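Mannan endo-1,4-beta-mannosidase (Cryptopygus antarcticus, PDB 4OOU) hydrolyses the internal beta-1,4-mannosidic linkages of mannans, galactomannans and glucomannans, releasing mainly short manno-oligosaccharides. Local coordinates at residues A[23-27]-A[28-32]; A[107-110]-A[111-115]; A[223-226]-A[227-231]; A[247-250]-A[251-254]; A[301-305]-A[306-310]. One frame throughout, in Å; residues are numbered along the deposited sequence.

Contact 1: A[23-27]-A[28-32]; sequences LKASG and SNFYY
The rings of Tyr31 and Phe30 each receive a backbone carbonyl at the edge: Ser26 O meets Tyr31, with CE2 3.4 Å away, and Lys24 O meets Phe30. Leu23 N lies at the edge of the Tyr32 ring. Leu23 CD1 approaches the Phe30 ring obliquely, 3.6 Å from its CD1, and Phe276 packs against Phe30 edge to face. These residues form a beta hairpin, strands 24-26 and 29-32 joined by a type II' turn from Ser26 to Asn29, just ahead of barrel strand 35-43. Gly27 suits the turn because its positive phi strains other residues, and a CB there would run into Ser28 N. Lys24 and Tyr31 form a hydrogen-bonded antiparallel pair, Lys24 N donating to Tyr31 O at 2.8 Å and Tyr31 N returning to Lys24 O. Ala25 and Phe30 share one face, and the end of Leu23 reaches Phe30 there; Phe30 also packs on Leu39, and Leu23 on Val37, of the adjacent strand 35-43. On the other face Tyr31 CG stands beside its backbone N (chi1 -66°), which carries the ring to Ser26, whose CB rests 3.8 Å from Tyr31 CE2; serine's short side chain suits a place beside the broad ring. Shortening Leu23 to an alanine would probably open a gap beside Phe30 and leave that ring less firmly held. Leu23 CD2 lies 3.2 Å from Tyr31 O and 4.0 Å from Tyr32 CB.

Contact 2: A[107-110]-A[111-115]; sequences KTLI and NDLSD
Leu113 reaches back along its helix to Leu109, one turn earlier. Its CB lies 3.6 Å from Leu109 O, and CG stays over the same oxygen at 3.5 Å. CD1, at the tip, meets the isobutyl group of Leu109, 3.5 Å from CD2 and 3.7 Å from CG. With CG of Leu113 beside its own backbone N (chi1 -64°), the chain leans toward the start of the helix, while Leu109 holds CG anti to its N (chi1 -174°) and offers its CD2 methyl. Both leucines belong to the buried side of helix 109-122, the crossover between the parallel barrel strands 79-86 and 126-133 in this (beta/alpha)8 fold. Leucine suits these places: Phe53 lies against both, Met163 of helix 149-167 against Leu109 and Leu167 against Leu113. The backbone makes regular helical bonds beneath them, Leu113 N to Leu109 O at 2.8 Å and Asp112 N to Thr108 O at 2.9 Å. Asp112, buried near the start of the helix, bonds through OD2 to Gly54 N. On the flank toward helix 149-167, where Ile110 meets Met163 and Ala166, Ser114 CB sits 3.1 Å from Ile110 O, and its hydroxyl suits the place by bonding to Lys170 NZ.

Contact 3: A[223-226]-A[227-231]; sequences NWIS and SAIHN
Ser226 and His230 lie one turn apart on helix 215-232, the barrel helix that crosses over between parallel strands 173-177 and 238-241. His230 N bonds to Ser226 O almost straight (2.9 Å, 176°). The side chains of the same pair also meet: Ser226 OG lies 3.0 Å from CD2 of the imidazole, approaching the ring obliquely. With OG anti to the backbone N (chi1 179°), the hydroxyl comes to the ring, and both OG and His230 NE2 bond to one outside acceptor, Ile273 O. A small hydroxyl and a ring nitrogen thus satisfy a carbonyl in a buried place. A quarter-turn round the helix the contact is apolar, Ile225 CG2 lying 4.2 Å from Ile229 CD1. Asn223 and Ser227 are tied by their side chains to the loop holding Lys269, Asn271 and Gly272, while Ile225 and Ala228 pack on helix 149-167, and Ser226 and His230 on strand 238-241.

Contact 4: A[247-250]-A[251-254]; sequences TQTD and SFGY
Thr249 is extended and runs into a tight reversal in which Tyr254 N bonds back to Ser251 O (2.7 Å), Phe252 and Gly253 both having positive phi as in a type I' beta turn. Glycine is well fitted to the second of these positions. The stretch lies in the loop that follows barrel strand 238-241, and an ST turn at Thr249 leads into the reversal: Ser251 N donates to Thr249 OG1 at 3.1 Å and 150°. The threonine stands with OG1 anti to its backbone N (chi1 -171°), which places the hydroxyl beside Ser251 N and the methyl in the crowded position between N and carbonyl carbon. That methyl, CG2, meets the Tyr254 ring at its edge, near the plane, 3.4 Å from CD2. Phe252 CB lies over one face of the same ring, 3.5 Å above the plane and offset toward the rim. Thr249 OG1 has a second bond, to the carbonyl Tyr301 O, so the hydroxyl is gripped twice. A valine in place of Thr249 would probably leave Ser251 N and Tyr301 O without this mate, freeing the start of the turn to move. Asp250 turns away from the reversal, its carboxylate in salt bridges with Arg255 and Lys259. The Tyr254 hydroxyl bonds to Asn291 ND2, while Tyr254 CB sits 3.5 Å from Thr249 O.

Contact 5: A[301-305]-A[306-310]; sequences YNVND and KPLLI
Leu308 has CG anti to its backbone N (chi1 174°) and Tyr301 has its own beside N (chi1 -66°), and these rotations bring Leu308 CD2 to Tyr301 CD2 at 3.8 Å. The two side chains cross at about a right angle, the methyl reaching the ring obliquely. Val303 CG1 adds a looser touch on the same methyl at 4.3 Å, so a branched aliphatic residue suits the strand start. From Val303 to Lys306 the chain reverses in a beta turn, Lys306 N donating to Val303 O at 3.2 Å and 167°. Beyond the turn, Lys306 runs extended until its last torsion bends, carrying the buried NZ to a salt bridge with Asp260 and a bond to Ile274 O. Asp305 OD2 bonds to Tyr277 OH. Strand 308-313 then enters the barrel, paired in parallel with 277-281 on one side and 337-340 on the other; Val303, Lys306 and Leu308 all rest on Tyr277.

Contacts 1, 4 and 5 form a connected group, whereas 2 and 3 stand apart on barrel helices. Ser28 OG of contact 1 lies 2.8 Å from Asn304 O of contact 5, a probable hydrogen bond, and Ala25 CB packs on Pro307. Contacts 4 and 5 also meet through their rings, Phe252 CE2 packing 3.9 Å from Tyr301 CE1. Contacts 2 and 4 lie on opposite sides of the chain's centre, their centres about 38 Å apart. Strand 308-313, begun in contact 5, carries Glu312, the probable nucleophile, about 12 Å from the Leu308 side chain. Substrate-binding residues lie nearer contacts 3 and 4: Glu149 is about 3 Å from Trp224, and Gln204 about 6 Å from Tyr254, between side chains.

Contact 1: A[23-27]-A[28-32]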
loop_
_atom_site.group_PDB
_atom_site.type_symbol
_atom_site.label_atom_id
_atom_site.label_comp_id
_atom_site.label_asym_id
_atom_site.label_seq_id
_atom_site.Cartn_x
_atom_site.Cartn_y
_atom_site.Cartn_z
ATOM N N LEU A 23 -13.735 -6.412 -1.837
ATOM C CA LEU A 23 -12.992 -6.710 -0.602
ATOM C C LEU A 23 -13.379 -5.677 0.440
ATOM O O LEU A 23 -13.309 -4.490 0.153
ATOM C CB LEU A 23 -11.483 -6.608 -0.881
ATOM C CG LEU A 23 -10.436 -7.481 -0.196
ATOM C CD1 LEU A 23 -9.426 -6.640 0.586
ATOM C CD2 LEU A 23 -11.029 -8.587 0.637
ATOM N N LYS A 24 -13.808 -6.120 1.621
ATOM C CA LYS A 24 -14.142 -5.211 2.735
ATOM C C LYS A 24 -13.104 -5.433 3.823
ATOM O O LYS A 24 -12.312 -6.370 3.735
ATOM C CB LYS A 24 -15.539 -5.473 3.304
ATOM C CG LYS A 24 -16.563 -5.893 2.254
ATOM C CD LYS A 24 -17.963 -6.131 2.823
ATOM C CE LYS A 24 -18.922 -4.982 2.497
ATOM N NZ LYS A 24 -20.311 -5.285 2.938
ATOM N N ALA A 25 -13.087 -4.531 4.797
ATOM C CA ALA A 25 -12.315 -4.669 6.000
ATOM C C ALA A 25 -13.270 -4.452 7.144
ATOM O O ALA A 25 -13.934 -3.439 7.172
ATOM C CB ALA A 25 -11.214 -3.628 6.072
ATOM N N SER A 26 -13.293 -5.391 8.087
ATOM C CA SER A 26 -14.200 -5.358 9.237
ATOM C C SER A 26 -13.526 -6.025 10.440
ATOM O O SER A 26 -13.001 -7.140 10.357
ATOM C CB SER A 26 -15.561 -6.031 8.882
ATOM O OG SER A 26 -16.273 -6.494 10.027
ATOM N N GLY A 27 -13.581 -5.350 11.572
ATOM C CA GLY A 27 -12.728 -5.701 12.696
ATOM C C GLY A 27 -11.306 -6.000 12.232
ATOM O O GLY A 27 -10.702 -5.246 11.474
ATOM N N SER A 28 -10.813 -7.148 12.661
ATOM C CA SER A 28 -9.450 -7.593 12.366
ATOM C C SER A 28 -9.212 -8.137 10.941
ATOM O O SER A 28 -8.058 -8.466 10.562
ATOM C CB SER A 28 -9.142 -8.699 13.360
ATOM O OG SER A 28 -9.470 -8.243 14.655
ATOM N N ASN A 29 -10.264 -8.240 10.139
ATOM C CA ASN A 29 -10.137 -9.034 8.915
ATOM C C ASN A 29 -10.575 -8.380 7.599
ATOM O O ASN A 29 -11.462 -7.534 7.540
ATOM C CB ASN A 29 -10.904 -10.364 9.042
ATOM C CG ASN A 29 -10.446 -11.227 10.203
ATOM O OD1 ASN A 29 -9.260 -11.506 10.404
ATOM N ND2 ASN A 29 -11.423 -11.698 10.960
ATOM N N PHE A 30 -9.952 -8.847 6.527
ATOM C CA PHE A 30 -10.487 -8.633 5.216
ATOM C C PHE A 30 -11.598 -9.637 4.995
ATOM O O PHE A 30 -11.501 -10.761 5.468
ATOM C CB PHE A 30 -9.417 -8.836 4.170
ATOM C CG PHE A 30 -8.327 -7.832 4.236
ATOM C CD1 PHE A 30 -8.607 -6.502 4.045
ATOM C CD2 PHE A 30 -7.013 -8.217 4.479
ATOM C CE1 PHE A 30 -7.597 -5.577 4.063
ATOM C CE2 PHE A 30 -6.004 -7.286 4.529
ATOM C CZ PHE A 30 -6.291 -5.970 4.306
ATOM N N TYR A 31 -12.661 -9.227 4.299
ATOM C CA TYR A 31 -13.689 -10.174 3.865
ATOM C C TYR A 31 -13.952 -10.015 2.387
ATOM O O TYR A 31 -13.945 -8.917 1.866
ATOM C CB TYR A 31 -14.982 -9.964 4.647
ATOM C CG TYR A 31 -14.865 -10.280 6.099
ATOM C CD1 TYR A 31 -15.117 -11.548 6.571
ATOM C CD2 TYR A 31 -14.478 -9.308 7.007
ATOM C CE1 TYR A 31 -14.977 -11.850 7.925
ATOM C CE2 TYR A 31 -14.357 -9.589 8.364
ATOM C CZ TYR A 31 -14.604 -10.864 8.817
ATOM O OH TYR A 31 -14.494 -11.137 10.160
ATOM N N TYR A 32 -14.145 -11.118 1.699
ATOM C CA TYR A 32 -14.703 -11.082 0.363
ATOM C C TYR A 32 -15.822 -12.106 0.239
ATOM O O TYR A 32 -15.613 -13.308 0.367
ATOM C CB TYR A 32 -13.653 -11.345 -0.715
ATOM C CG TYR A 32 -14.239 -11.114 -2.093
ATOM C CD1 TYR A 32 -14.264 -9.851 -2.630
ATOM C CD2 TYR A 32 -14.829 -12.149 -2.825
ATOM C CE1 TYR A 32 -14.827 -9.605 -3.867
ATOM C CE2 TYR A 32 -15.404 -11.913 -4.075
ATOM C CZ TYR A 32 -15.400 -10.627 -4.596
ATOM O OH TYR A 32 -15.964 -10.313 -5.841
#

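Contact 2: A[107-110]-A[111-115]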
loop_
_atom_site.group_PDB
_atom_site.type_symbol
_atom_site.label_atom_id
_atom_site.label_comp_id
_atom_site.label_asym_id
_atom_site.label_seq_id
_atom_site.Cartn_x
_atom_site.Cartn_y
_atom_site.Cartn_z
ATOM N N LYS A 107 -3.828 12.315 -20.994
ATOM C CA LYS A 107 -5.104 11.849 -20.424
ATOM C C LYS A 107 -5.405 10.374 -20.731
ATOM O O LYS A 107 -6.505 9.987 -21.138
ATOM C CB LYS A 107 -6.282 12.725 -20.888
ATOM C CG LYS A 107 -6.361 14.097 -20.253
ATOM C CD LYS A 107 -7.594 14.848 -20.754
ATOM C CE LYS A 107 -7.335 16.351 -20.814
ATOM N NZ LYS A 107 -8.347 17.174 -20.084
ATOM N N THR A 108 -4.408 9.561 -20.459
ATOM C CA THR A 108 -4.420 8.125 -20.697
ATOM C C THR A 108 -4.542 7.293 -19.399
ATOM O O THR A 108 -4.916 6.112 -19.449
ATOM C CB THR A 108 -3.095 7.808 -21.424
ATOM O OG1 THR A 108 -3.306 7.890 -22.834
ATOM C CG2 THR A 108 -2.501 6.476 -21.059
ATOM N N LEU A 109 -4.236 7.898 -18.252
ATOM C CA LEU A 109 -4.067 7.143 -16.991
ATOM C C LEU A 109 -5.259 6.283 -16.605
ATOM O O LEU A 109 -5.089 5.105 -16.299
ATOM C CB LEU A 109 -3.788 8.075 -15.808
ATOM C CG LEU A 109 -3.462 7.344 -14.506
ATOM C CD1 LEU A 109 -1.982 7.383 -14.208
ATOM C CD2 LEU A 109 -4.206 7.955 -13.345
ATOM N N ILE A 110 -6.455 6.874 -16.596
ATOM C CA ILE A 110 -7.633 6.165 -16.106
ATOM C C ILE A 110 -7.894 4.934 -16.973
ATOM O O ILE A 110 -8.056 3.846 -16.450
ATOM C CB ILE A 110 -8.865 7.092 -15.956
ATOM C CG1 ILE A 110 -8.572 8.171 -14.904
ATOM C CG2 ILE A 110 -10.093 6.325 -15.491
ATOM C CD1 ILE A 110 -9.691 9.171 -14.711
ATOM N N ASN A 111 -7.860 5.064 -18.292
ATOM C CA ASN A 111 -7.982 3.856 -19.128
ATOM C C ASN A 111 -6.853 2.845 -18.890
ATOM O O ASN A 111 -7.093 1.634 -18.809
ATOM C CB ASN A 111 -8.033 4.202 -20.617
ATOM C CG ASN A 111 -9.146 5.155 -20.946
ATOM O OD1 ASN A 111 -10.268 5.080 -20.393
ATOM N ND2 ASN A 111 -8.849 6.081 -21.842
ATOM N N ASP A 112 -5.620 3.334 -18.784
ATOM C CA ASP A 112 -4.493 2.425 -18.520
ATOM C C ASP A 112 -4.695 1.618 -17.263
ATOM O O ASP A 112 -4.511 0.406 -17.275
ATOM C CB ASP A 112 -3.189 3.199 -18.439
ATOM C CG ASP A 112 -2.730 3.670 -19.774
ATOM O OD1 ASP A 112 -3.366 3.285 -20.787
ATOM O OD2 ASP A 112 -1.739 4.415 -19.811
ATOM N N LEU A 113 -5.099 2.282 -16.185
ATOM C CA LEU A 113 -5.438 1.560 -14.961
ATOM C C LEU A 113 -6.671 0.627 -15.180
ATOM O O LEU A 113 -6.661 -0.566 -14.814
ATOM C CB LEU A 113 -5.639 2.540 -13.787
ATOM C CG LEU A 113 -4.380 3.349 -13.354
ATOM C CD1 LEU A 113 -4.760 4.561 -12.514
ATOM C CD2 LEU A 113 -3.321 2.561 -12.594
ATOM N N SER A 114 -7.721 1.181 -15.779
ATOM C CA SER A 114 -8.970 0.447 -16.113
ATOM C C SER A 114 -8.578 -0.867 -16.805
ATOM O O SER A 114 -8.963 -1.952 -16.370
ATOM C CB SER A 114 -9.842 1.353 -17.009
ATOM O OG SER A 114 -11.246 1.189 -16.830
ATOM N N ASP A 115 -7.734 -0.785 -17.832
ATOM C CA ASP A 115 -7.306 -2.001 -18.533
ATOM C C ASP A 115 -6.696 -3.031 -17.587
ATOM O O ASP A 115 -7.027 -4.221 -17.628
ATOM C CB ASP A 115 -6.283 -1.691 -19.634
ATOM C CG ASP A 115 -6.048 -2.881 -20.568
ATOM O OD1 ASP A 115 -6.845 -3.105 -21.490
ATOM O OD2 ASP A 115 -5.058 -3.596 -20.386
#

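Contact 3: A[223-226]-A[227-231]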
loop_
_atom_site.group_PDB
_atom_site.type_symbol
_atom_site.label_atom_id
_atom_site.label_comp_id
_atom_site.label_asym_id
_atom_site.label_seq_id
_atom_site.Cartn_x
_atom_site.Cartn_y
_atom_site.Cartn_z
ATOM N N ASN A 223 -4.702 12.479 5.443
ATOM C CA ASN A 223 -6.094 12.691 5.875
ATOM C C ASN A 223 -6.958 13.280 4.757
ATOM O O ASN A 223 -7.979 12.685 4.373
ATOM C CB ASN A 223 -6.127 13.594 7.123
ATOM C CG ASN A 223 -7.536 13.850 7.651
ATOM O OD1 ASN A 223 -7.917 15.011 7.862
ATOM N ND2 ASN A 223 -8.309 12.768 7.885
ATOM N N TRP A 224 -6.516 14.405 4.198
ATOM C CA TRP A 224 -7.269 15.038 3.127
ATOM C C TRP A 224 -7.457 14.084 1.966
ATOM O O TRP A 224 -8.540 14.035 1.372
ATOM C CB TRP A 224 -6.589 16.296 2.609
ATOM C CG TRP A 224 -6.722 17.468 3.498
ATOM C CD1 TRP A 224 -6.670 17.465 4.844
ATOM C CD2 TRP A 224 -6.886 18.838 3.104
ATOM N NE1 TRP A 224 -6.792 18.732 5.328
ATOM C CE2 TRP A 224 -6.923 19.604 4.285
ATOM C CE3 TRP A 224 -7.003 19.495 1.865
ATOM C CZ2 TRP A 224 -7.079 21.004 4.282
ATOM C CZ3 TRP A 224 -7.166 20.898 1.857
ATOM C CH2 TRP A 224 -7.196 21.631 3.064
ATOM N N ILE A 225 -6.405 13.332 1.625
ATOM C CA ILE A 225 -6.483 12.477 0.455
ATOM C C ILE A 225 -7.456 11.308 0.634
ATOM O O ILE A 225 -8.281 11.047 -0.249
ATOM C CB ILE A 225 -5.102 12.001 0.020
ATOM C CG1 ILE A 225 -4.290 13.192 -0.497
ATOM C CG2 ILE A 225 -5.218 10.980 -1.103
ATOM C CD1 ILE A 225 -2.812 12.882 -0.663
ATOM N N SER A 226 -7.373 10.627 1.783
ATOM C CA SER A 226 -8.327 9.567 2.137
ATOM C C SER A 226 -9.749 10.111 2.149
ATOM O O SER A 226 -10.701 9.466 1.673
ATOM C CB SER A 226 -8.012 9.022 3.520
ATOM O OG SER A 226 -8.919 8.012 3.904
ATOM N N SER A 227 -9.901 11.312 2.700
ATOM C CA SER A 227 -11.226 11.829 2.843
ATOM C C SER A 227 -11.877 11.845 1.479
ATOM O O SER A 227 -13.053 11.512 1.365
ATOM C CB SER A 227 -11.263 13.218 3.471
ATOM O OG SER A 227 -12.622 13.668 3.455
ATOM N N ALA A 228 -11.114 12.216 0.456
ATOM C CA ALA A 228 -11.698 12.495 -0.840
ATOM C C ALA A 228 -11.953 11.208 -1.630
ATOM O O ALA A 228 -12.933 11.101 -2.426
ATOM C CB ALA A 228 -10.825 13.463 -1.613
ATOM N N ILE A 229 -11.085 10.225 -1.412
ATOM C CA ILE A 229 -11.360 8.874 -1.915
ATOM C C ILE A 229 -12.674 8.330 -1.317
ATOM O O ILE A 229 -13.555 7.838 -2.033
ATOM C CB ILE A 229 -10.232 7.891 -1.555
ATOM C CG1 ILE A 229 -8.895 8.356 -2.168
ATOM C CG2 ILE A 229 -10.610 6.491 -2.039
ATOM C CD1 ILE A 229 -7.673 7.585 -1.729
ATOM N N HIS A 230 -12.791 8.395 0.007
ATOM C CA HIS A 230 -14.008 7.943 0.650
ATOM C C HIS A 230 -15.193 8.772 0.157
ATOM O O HIS A 230 -16.230 8.209 -0.123
ATOM C CB HIS A 230 -13.893 8.008 2.181
ATOM C CG HIS A 230 -12.899 7.043 2.768
ATOM N ND1 HIS A 230 -12.958 5.682 2.547
ATOM C CD2 HIS A 230 -11.844 7.241 3.600
ATOM C CE1 HIS A 230 -11.972 5.090 3.203
ATOM N NE2 HIS A 230 -11.290 6.013 3.861
ATOM N N ASN A 231 -15.035 10.093 0.028
ATOM C CA ASN A 231 -16.126 10.944 -0.512
ATOM C C ASN A 231 -16.670 10.382 -1.839
ATOM O O ASN A 231 -17.868 10.329 -2.068
ATOM C CB ASN A 231 -15.689 12.417 -0.735
ATOM C CG ASN A 231 -15.517 13.213 0.568
ATOM O OD1 ASN A 231 -14.693 14.122 0.637
ATOM N ND2 ASN A 231 -16.256 12.857 1.599
#

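Contact 4: A[247-250]-A[251-254]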
loop_
_atom_site.group_PDB
_atom_site.type_symbol
_atom_site.label_atom_id
_atom_site.label_comp_id
_atom_site.label_asym_id
_atom_site.label_seq_id
_atom_site.Cartn_x
_atom_site.Cartn_y
_atom_site.Cartn_z
ATOM N N THR A 247 6.008 2.512 13.762
ATOM C CA THR A 247 5.178 3.656 13.558
ATOM C C THR A 247 3.723 3.256 13.349
ATOM O O THR A 247 2.868 4.100 13.065
ATOM C CB THR A 247 5.792 4.457 12.410
ATOM O OG1 THR A 247 5.310 5.786 12.441
ATOM C CG2 THR A 247 5.474 3.870 11.120
ATOM N N GLN A 248 3.410 1.976 13.528
ATOM C CA GLN A 248 2.020 1.532 13.383
ATOM C C GLN A 248 1.566 0.590 14.503
ATOM O O GLN A 248 0.606 -0.182 14.357
ATOM C CB GLN A 248 1.751 0.962 11.973
ATOM C CG GLN A 248 1.394 2.051 10.954
ATOM C CD GLN A 248 0.918 1.505 9.627
ATOM O OE1 GLN A 248 0.238 0.483 9.574
ATOM N NE2 GLN A 248 1.265 2.188 8.542
ATOM N N THR A 249 2.222 0.712 15.651
ATOM C CA THR A 249 1.737 0.077 16.868
ATOM C C THR A 249 1.944 1.003 18.062
ATOM O O THR A 249 2.955 1.725 18.139
ATOM C CB THR A 249 2.479 -1.237 17.102
ATOM O OG1 THR A 249 1.856 -1.964 18.179
ATOM C CG2 THR A 249 3.972 -0.956 17.378
ATOM N N ASP A 250 1.009 0.985 19.005
ATOM C CA ASP A 250 1.271 1.656 20.291
ATOM C C ASP A 250 1.999 0.742 21.273
ATOM O O ASP A 250 2.477 1.189 22.328
ATOM C CB ASP A 250 -0.012 2.234 20.871
ATOM C CG ASP A 250 -0.447 3.433 20.117
ATOM O OD1 ASP A 250 0.377 4.351 19.976
ATOM O OD2 ASP A 250 -1.579 3.448 19.608
ATOM N N SER A 251 2.141 -0.522 20.903
ATOM C CA SER A 251 2.887 -1.470 21.732
ATOM C C SER A 251 4.390 -1.098 21.872
ATOM O O SER A 251 4.881 -0.149 21.242
ATOM C CB SER A 251 2.697 -2.883 21.184
ATOM O OG SER A 251 1.333 -3.258 21.285
ATOM N N PHE A 252 5.091 -1.813 22.745
ATOM C CA PHE A 252 6.579 -1.806 22.785
ATOM C C PHE A 252 7.251 -0.450 22.990
ATOM O O PHE A 252 8.468 -0.326 22.743
ATOM C CB PHE A 252 7.145 -2.414 21.503
ATOM C CG PHE A 252 6.574 -3.774 21.168
ATOM C CD1 PHE A 252 6.948 -4.899 21.904
ATOM C CD2 PHE A 252 5.692 -3.935 20.115
ATOM C CE1 PHE A 252 6.461 -6.161 21.600
ATOM C CE2 PHE A 252 5.202 -5.192 19.803
ATOM C CZ PHE A 252 5.589 -6.308 20.543
ATOM N N GLY A 253 6.470 0.542 23.447
ATOM C CA GLY A 253 6.920 1.935 23.533
ATOM C C GLY A 253 6.943 2.696 22.216
ATOM O O GLY A 253 7.336 3.856 22.159
ATOM N N TYR A 254 6.513 2.043 21.143
ATOM C CA TYR A 254 6.429 2.687 19.848
ATOM C C TYR A 254 5.137 3.485 19.775
ATOM O O TYR A 254 4.327 3.465 20.707
ATOM C CB TYR A 254 6.390 1.636 18.763
ATOM C CG TYR A 254 7.467 0.600 18.816
ATOM C CD1 TYR A 254 8.750 0.890 19.339
ATOM C CD2 TYR A 254 7.245 -0.663 18.277
ATOM C CE1 TYR A 254 9.743 -0.064 19.348
ATOM C CE2 TYR A 254 8.240 -1.613 18.269
ATOM C CZ TYR A 254 9.487 -1.312 18.810
ATOM O OH TYR A 254 10.460 -2.292 18.816
#

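Contact 5: A[301-305]-A[306-310]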
loop_
_atom_site.group_PDB
_atom_site.type_symbol
_atom_site.label_atom_id
_atom_site.label_comp_id
_atom_site.label_asym_id
_atom_site.label_seq_id
_atom_site.Cartn_x
_atom_site.Cartn_y
_atom_site.Cartn_z
ATOM N N TYR A 301 0.692 -6.358 18.240
ATOM C CA TYR A 301 0.694 -4.941 17.899
ATOM C C TYR A 301 -0.551 -4.221 18.460
ATOM O O TYR A 301 -0.666 -3.009 18.353
ATOM C CB TYR A 301 0.884 -4.726 16.398
ATOM C CG TYR A 301 2.244 -5.154 15.905
ATOM C CD1 TYR A 301 3.391 -4.574 16.384
ATOM C CD2 TYR A 301 2.376 -6.150 14.971
ATOM C CE1 TYR A 301 4.649 -4.970 15.958
ATOM C CE2 TYR A 301 3.628 -6.549 14.527
ATOM C CZ TYR A 301 4.772 -5.954 15.037
ATOM O OH TYR A 301 6.021 -6.369 14.573
ATOM N N ASN A 302 -1.433 -4.975 19.113
ATOM C CA ASN A 302 -2.653 -4.439 19.735
ATOM C C ASN A 302 -3.321 -3.466 18.777
ATOM O O ASN A 302 -3.418 -2.276 19.040
ATOM C CB ASN A 302 -2.368 -3.796 21.100
ATOM C CG ASN A 302 -3.657 -3.428 21.871
ATOM O OD1 ASN A 302 -3.641 -2.622 22.807
ATOM N ND2 ASN A 302 -4.773 -4.007 21.471
ATOM N N VAL A 303 -3.730 -3.982 17.630
ATOM C CA VAL A 303 -4.204 -3.116 16.549
ATOM C C VAL A 303 -5.398 -3.779 15.788
ATOM O O VAL A 303 -5.622 -3.575 14.591
ATOM C CB VAL A 303 -2.982 -2.765 15.696
ATOM C CG1 VAL A 303 -2.789 -3.724 14.522
ATOM C CG2 VAL A 303 -3.031 -1.333 15.278
ATOM N N ASN A 304 -6.201 -4.496 16.569
ATOM C CA ASN A 304 -7.154 -5.460 16.099
ATOM C C ASN A 304 -8.446 -4.805 15.609
ATOM O O ASN A 304 -9.270 -5.492 15.031
ATOM C CB ASN A 304 -7.466 -6.486 17.205
ATOM C CG ASN A 304 -6.211 -7.046 17.916
ATOM O OD1 ASN A 304 -5.036 -6.868 17.506
ATOM N ND2 ASN A 304 -6.468 -7.737 18.992
ATOM N N ASP A 305 -8.613 -3.496 15.862
ATOM C CA ASP A 305 -9.654 -2.647 15.226
ATOM C C ASP A 305 -9.626 -2.721 13.672
ATOM O O ASP A 305 -10.674 -2.564 12.998
ATOM C CB ASP A 305 -9.552 -1.150 15.698
ATOM C CG ASP A 305 -8.090 -0.657 15.858
ATOM O OD1 ASP A 305 -7.311 -1.411 16.475
ATOM O OD2 ASP A 305 -7.706 0.451 15.377
ATOM N N LYS A 306 -8.427 -2.923 13.112
ATOM C CA LYS A 306 -8.244 -2.934 11.642
ATOM C C LYS A 306 -7.386 -4.105 11.268
ATOM O O LYS A 306 -6.563 -4.528 12.077
ATOM C CB LYS A 306 -7.542 -1.668 11.147
ATOM C CG LYS A 306 -8.242 -0.350 11.474
ATOM C CD LYS A 306 -7.434 0.818 10.928
ATOM C CE LYS A 306 -7.892 2.153 11.480
ATOM N NZ LYS A 306 -9.293 2.446 11.023
ATOM N N PRO A 307 -7.542 -4.619 10.035
ATOM C CA PRO A 307 -6.626 -5.616 9.489
ATOM C C PRO A 307 -5.213 -5.053 9.427
ATOM O O PRO A 307 -5.055 -3.837 9.386
ATOM C CB PRO A 307 -7.153 -5.859 8.080
ATOM C CG PRO A 307 -8.520 -5.269 8.029
ATOM C CD PRO A 307 -8.500 -4.159 9.028
ATOM N N LEU A 308 -4.210 -5.931 9.485
ATOM C CA LEU A 308 -2.788 -5.578 9.364
ATOM C C LEU A 308 -2.111 -6.453 8.284
ATOM O O LEU A 308 -2.226 -7.688 8.278
ATOM C CB LEU A 308 -2.075 -5.782 10.692
ATOM C CG LEU A 308 -0.573 -5.579 10.672
ATOM C CD1 LEU A 308 -0.235 -4.169 10.268
ATOM C CD2 LEU A 308 -0.032 -5.847 12.062
ATOM N N LEU A 309 -1.436 -5.783 7.362
ATOM C CA LEU A 309 -0.928 -6.389 6.165
ATOM C C LEU A 309 0.548 -6.263 6.338
ATOM O O LEU A 309 1.025 -5.190 6.717
ATOM C CB LEU A 309 -1.356 -5.544 4.956
ATOM C CG LEU A 309 -1.379 -5.955 3.464
ATOM C CD1 LEU A 309 -0.895 -4.853 2.526
ATOM C CD2 LEU A 309 -0.633 -7.243 3.158
ATOM N N ILE A 310 1.279 -7.329 6.061
ATOM C CA ILE A 310 2.713 -7.190 5.846
ATOM C C ILE A 310 2.929 -6.823 4.389
ATOM O O ILE A 310 2.904 -7.692 3.506
ATOM C CB ILE A 310 3.512 -8.457 6.209
ATOM C CG1 ILE A 310 3.126 -8.895 7.634
ATOM C CG2 ILE A 310 5.012 -8.168 6.053
ATOM C CD1 ILE A 310 3.756 -10.178 8.129
#